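Long-range contact in thermosome subunit (Methanococcoides burtonii, PDB 3AQ1), which probably acts as an ATP-dependent group II chaperonin that helps unfolded proteins to fold: residues E293-E305 against K310-A322. Residues are numbered along the deposited sequence; the frame is centred on the assembly and turned at random.
Sequences EDVGTAGLVEEKE and KMTYVTGCQNSKA
Tyr-313 N donates to Glu-302 O at 2.8 Å, the shortest hydrogen bond between the two strands, and Glu-302 N returns one to Tyr-313 O. Two residues further on, Lys-304 and Met-311 exchange a second such pair, both at 3.1 Å. On the face shared with Leu-300 and Thr-315, the side chains of Lys-304 and Tyr-313 cross at about a right angle, the lysine methylenes over one face of the ring. With Lys-304 CG beside its own backbone N (chi1 -75°) and the chain extended beyond, CD comes over the middle of the ring, 3.9 Å from its centroid, a CH-pi contact. Beyond CD the chain lifts off the ring, and NZ, still above the face but far from it, can add at most a weak cation-pi attraction. A serine in place of Tyr-313 would probably leave the methylenes of Lys-304 without their aromatic support and let that chain swing. Strands 300-305 and 310-315 form an antiparallel beta hairpin within the mixed sheet, strand 184-193 pairing with the first strand and 169-172 with the second. Toward the other end, a classic beta bulge sets Gly-299 and Leu-300 together opposite Thr-315; Gly-299 N bonds to Gly-316 O from above the carbonyl plane. On the opposite face, Val-301 CG2 lies 4.0 Å from Val-314 CG2, while Ala-298 CB reaches Val-314 CG1 at 3.7 Å, an apolar patch continued by Leu-275 of helix 269-279 and Phe-243. Further along this face the Glu-303 carboxylate pairs with Arg-176, and Thr-312 OG1 is hydrogen-bonded to Lys-174 O.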
loop_
_atom_site.group_PDB
_atom_site.type_symbol
_atom_site.label_atom_id
_atom_site.label_comp_id
_atom_site.label_asym_id
_atom_site.label_seq_id
_atom_site.Cartn_x
_atom_site.Cartn_y
_atom_site.Cartn_z
ATOM N N GLU A 293 16.069 -22.416 18.592
ATOM C CA GLU A 293 15.657 -21.044 18.299
ATOM C C GLU A 293 15.030 -20.936 16.901
ATOM O O GLU A 293 14.241 -20.023 16.620
ATOM C CB GLU A 293 16.848 -20.086 18.429
ATOM C CG GLU A 293 17.479 -20.045 19.830
ATOM C CD GLU A 293 18.825 -20.780 19.926
ATOM O OE1 GLU A 293 19.826 -20.279 19.361
ATOM O OE2 GLU A 293 18.889 -21.848 20.577
ATOM N N ASP A 294 15.380 -21.886 16.037
ATOM C CA ASP A 294 14.907 -21.916 14.658
ATOM C C ASP A 294 13.408 -22.200 14.551
ATOM O O ASP A 294 12.817 -22.069 13.482
ATOM C CB ASP A 294 15.698 -22.954 13.856
ATOM C CG ASP A 294 17.095 -22.469 13.488
ATOM O OD1 ASP A 294 17.280 -21.237 13.342
ATOM O OD2 ASP A 294 18.007 -23.321 13.334
ATOM N N VAL A 295 12.803 -22.564 15.674
ATOM C CA VAL A 295 11.431 -23.035 15.714
ATOM C C VAL A 295 10.438 -21.956 16.103
ATOM O O VAL A 295 10.603 -21.279 17.119
ATOM C CB VAL A 295 11.311 -24.180 16.703
ATOM C CG1 VAL A 295 9.837 -24.641 16.851
ATOM C CG2 VAL A 295 12.233 -25.315 16.273
ATOM N N GLY A 296 9.395 -21.814 15.288
ATOM C CA GLY A 296 8.371 -20.814 15.516
ATOM C C GLY A 296 7.218 -21.381 16.314
ATOM O O GLY A 296 7.172 -22.575 16.598
ATOM N N THR A 297 6.274 -20.521 16.672
ATOM C CA THR A 297 5.126 -20.953 17.449
ATOM C C THR A 297 3.826 -20.362 16.925
ATOM O O THR A 297 3.807 -19.260 16.388
ATOM C CB THR A 297 5.253 -20.524 18.921
ATOM O OG1 THR A 297 5.119 -19.104 19.008
ATOM C CG2 THR A 297 6.584 -20.935 19.493
ATOM N N ALA A 298 2.738 -21.091 17.127
ATOM C CA ALA A 298 1.412 -20.616 16.789
ATOM C C ALA A 298 0.396 -21.239 17.727
ATOM O O ALA A 298 0.488 -22.407 18.041
ATOM C CB ALA A 298 1.078 -20.993 15.346
ATOM N N GLY A 299 -0.596 -20.474 18.152
ATOM C CA GLY A 299 -1.653 -21.027 18.973
ATOM C C GLY A 299 -2.227 -22.325 18.430
ATOM O O GLY A 299 -2.475 -23.280 19.182
ATOM N N LEU A 300 -2.446 -22.371 17.120
ATOM C CA LEU A 300 -3.156 -23.492 16.525
ATOM C C LEU A 300 -2.810 -23.688 15.049
ATOM O O LEU A 300 -2.743 -22.744 14.281
ATOM C CB LEU A 300 -4.674 -23.300 16.689
ATOM C CG LEU A 300 -5.641 -24.321 16.077
ATOM C CD1 LEU A 300 -5.444 -25.693 16.681
ATOM C CD2 LEU A 300 -7.084 -23.871 16.248
ATOM N N VAL A 301 -2.590 -24.933 14.668
ATOM C CA VAL A 301 -2.475 -25.297 13.279
ATOM C C VAL A 301 -3.456 -26.426 13.014
ATOM O O VAL A 301 -3.394 -27.451 13.675
ATOM C CB VAL A 301 -1.064 -25.747 12.940
ATOM C CG1 VAL A 301 -1.053 -26.453 11.581
ATOM C CG2 VAL A 301 -0.131 -24.547 12.954
ATOM N N GLU A 302 -4.382 -26.225 12.078
ATOM C CA GLU A 302 -5.348 -27.273 11.737
ATOM C C GLU A 302 -5.785 -27.242 10.286
ATOM O O GLU A 302 -5.721 -26.211 9.627
ATOM C CB GLU A 302 -6.583 -27.212 12.629
ATOM C CG GLU A 302 -7.453 -26.021 12.409
ATOM C CD GLU A 302 -8.803 -26.160 13.088
ATOM O OE1 GLU A 302 -9.262 -27.309 13.277
ATOM O OE2 GLU A 302 -9.416 -25.117 13.407
ATOM N N GLU A 303 -6.202 -28.401 9.799
ATOM C CA GLU A 303 -6.749 -28.553 8.461
ATOM C C GLU A 303 -8.261 -28.425 8.555
ATOM O O GLU A 303 -8.917 -29.244 9.201
ATOM C CB GLU A 303 -6.376 -29.930 7.915
ATOM C CG GLU A 303 -6.617 -30.128 6.437
ATOM C CD GLU A 303 -6.243 -31.541 5.994
ATOM O OE1 GLU A 303 -5.035 -31.777 5.775
ATOM O OE2 GLU A 303 -7.142 -32.413 5.873
ATOM N N LYS A 304 -8.811 -27.379 7.942
ATOM C CA LYS A 304 -10.260 -27.193 7.881
ATOM C C LYS A 304 -10.760 -27.611 6.517
ATOM O O LYS A 304 -10.044 -27.481 5.517
ATOM C CB LYS A 304 -10.666 -25.738 8.133
ATOM C CG LYS A 304 -10.584 -25.280 9.581
ATOM C CD LYS A 304 -11.405 -24.005 9.805
ATOM C CE LYS A 304 -11.939 -23.930 11.242
ATOM N NZ LYS A 304 -13.038 -22.926 11.396
ATOM N N GLU A 305 -11.991 -28.113 6.475
ATOM C CA GLU A 305 -12.659 -28.347 5.200
ATOM C C GLU A 305 -13.519 -27.137 4.765
ATOM O O GLU A 305 -14.521 -26.810 5.402
ATOM C CB GLU A 305 -13.479 -29.640 5.256
ATOM C CG GLU A 305 -13.678 -30.299 3.901
ATOM C CD GLU A 305 -13.658 -31.815 3.975
ATOM O OE1 GLU A 305 -13.454 -32.353 5.084
ATOM O OE2 GLU A 305 -13.838 -32.467 2.922
ATOM N N LYS A 310 -9.250 -28.994 0.953
ATOM C CA LYS A 310 -8.894 -28.711 2.342
ATOM C C LYS A 310 -7.775 -27.669 2.399
ATOM O O LYS A 310 -6.968 -27.552 1.467
ATOM C CB LYS A 310 -8.455 -29.990 3.061
ATOM C CG LYS A 310 -9.387 -31.184 2.879
ATOM C CD LYS A 310 -8.867 -32.408 3.618
ATOM C CE LYS A 310 -9.670 -33.676 3.314
ATOM N NZ LYS A 310 -9.249 -34.826 4.189
ATOM N N MET A 311 -7.740 -26.905 3.485
ATOM C CA MET A 311 -6.710 -25.883 3.679
ATOM C C MET A 311 -6.056 -25.900 5.078
ATOM O O MET A 311 -6.617 -26.431 6.038
ATOM C CB MET A 311 -7.284 -24.501 3.360
ATOM C CG MET A 311 -7.438 -24.240 1.858
ATOM S SD MET A 311 -7.573 -22.493 1.399
ATOM C CE MET A 311 -9.043 -22.011 2.311
ATOM N N THR A 312 -4.871 -25.311 5.195
ATOM C CA THR A 312 -4.190 -25.265 6.491
ATOM C C THR A 312 -4.269 -23.904 7.185
ATOM O O THR A 312 -3.666 -22.945 6.729
ATOM C CB THR A 312 -2.728 -25.669 6.368
ATOM O OG1 THR A 312 -2.648 -27.050 6.013
ATOM C CG2 THR A 312 -2.028 -25.482 7.693
ATOM N N TYR A 313 -5.020 -23.832 8.286
ATOM C CA TYR A 313 -5.145 -22.605 9.083
ATOM C C TYR A 313 -4.089 -22.512 10.220
ATOM O O TYR A 313 -3.952 -23.421 11.034
ATOM C CB TYR A 313 -6.550 -22.506 9.689
ATOM C CG TYR A 313 -7.678 -22.270 8.706
ATOM C CD1 TYR A 313 -8.422 -21.091 8.740
ATOM C CD2 TYR A 313 -8.021 -23.227 7.757
ATOM C CE1 TYR A 313 -9.453 -20.874 7.855
ATOM C CE2 TYR A 313 -9.058 -23.010 6.859
ATOM C CZ TYR A 313 -9.768 -21.839 6.919
ATOM O OH TYR A 313 -10.797 -21.625 6.033
ATOM N N VAL A 314 -3.353 -21.407 10.260
ATOM C CA VAL A 314 -2.388 -21.135 11.319
ATOM C C VAL A 314 -2.832 -19.888 12.097
ATOM O O VAL A 314 -2.547 -18.778 11.699
ATOM C CB VAL A 314 -0.988 -20.904 10.726
ATOM C CG1 VAL A 314 0.015 -20.684 11.811
ATOM C CG2 VAL A 314 -0.585 -22.085 9.873
ATOM N N THR A 315 -3.551 -20.084 13.198
ATOM C CA THR A 315 -4.110 -18.979 13.979
ATOM C C THR A 315 -3.452 -18.824 15.358
ATOM O O THR A 315 -2.698 -19.686 15.812
ATOM C CB THR A 315 -5.618 -19.161 14.198
ATOM O OG1 THR A 315 -5.851 -20.375 14.909
ATOM C CG2 THR A 315 -6.331 -19.253 12.888
ATOM N N GLY A 316 -3.755 -17.720 16.027
ATOM C CA GLY A 316 -3.171 -17.424 17.324
ATOM C C GLY A 316 -1.672 -17.232 17.289
ATOM O O GLY A 316 -1.014 -17.472 18.285
ATOM N N CYS A 317 -1.132 -16.800 16.150
ATOM C CA CYS A 317 0.318 -16.781 15.939
ATOM C C CYS A 317 1.040 -15.808 16.843
ATOM O O CYS A 317 0.460 -14.818 17.299
ATOM C CB CYS A 317 0.682 -16.473 14.488
ATOM S SG CYS A 317 0.518 -17.831 13.352
ATOM N N GLN A 318 2.316 -16.133 17.071
ATOM C CA GLN A 318 3.242 -15.422 17.948
ATOM C C GLN A 318 3.100 -13.898 17.878
ATOM O O GLN A 318 2.383 -13.289 18.683
ATOM C CB GLN A 318 4.677 -15.866 17.605
ATOM C CG GLN A 318 5.785 -15.203 18.424
ATOM C CD GLN A 318 7.145 -15.892 18.277
ATOM O OE1 GLN A 318 7.244 -17.014 17.773
ATOM N NE2 GLN A 318 8.200 -15.220 18.735
ATOM N N ASN A 319 3.791 -13.288 16.918
ATOM C CA ASN A 319 3.706 -11.845 16.693
ATOM C C ASN A 319 2.864 -11.511 15.466
ATOM O O ASN A 319 3.384 -11.123 14.419
ATOM C CB ASN A 319 5.103 -11.234 16.559
ATOM C CG ASN A 319 5.750 -10.954 17.906
ATOM O OD1 ASN A 319 5.284 -10.104 18.666
ATOM N ND2 ASN A 319 6.831 -11.669 18.207
ATOM N N SER A 320 1.554 -11.666 15.597
ATOM C CA SER A 320 0.684 -11.452 14.463
ATOM C C SER A 320 -0.239 -10.263 14.658
ATOM O O SER A 320 -1.116 -10.260 15.526
ATOM C CB SER A 320 -0.138 -12.707 14.145
ATOM O OG SER A 320 -1.264 -12.830 15.000
ATOM N N LYS A 321 -0.011 -9.240 13.851
ATOM C CA LYS A 321 -1.069 -8.308 13.528
ATOM C C LYS A 321 -1.735 -8.878 12.267
ATOM O O LYS A 321 -2.914 -8.624 11.993
ATOM C CB LYS A 321 -0.504 -6.908 13.286
ATOM C CG LYS A 321 -0.458 -6.041 14.533
ATOM C CD LYS A 321 -1.848 -5.870 15.117
ATOM C CE LYS A 321 -1.847 -4.856 16.246
ATOM N NZ LYS A 321 -3.216 -4.663 16.795
ATOM N N ALA A 322 -0.956 -9.693 11.555
ATOM C CA ALA A 322 -1.338 -10.342 10.306
ATOM C C ALA A 322 -2.724 -10.994 10.240
ATOM O O ALA A 322 -3.227 -11.557 11.208
ATOM C CB ALA A 322 -0.269 -11.350 9.911
#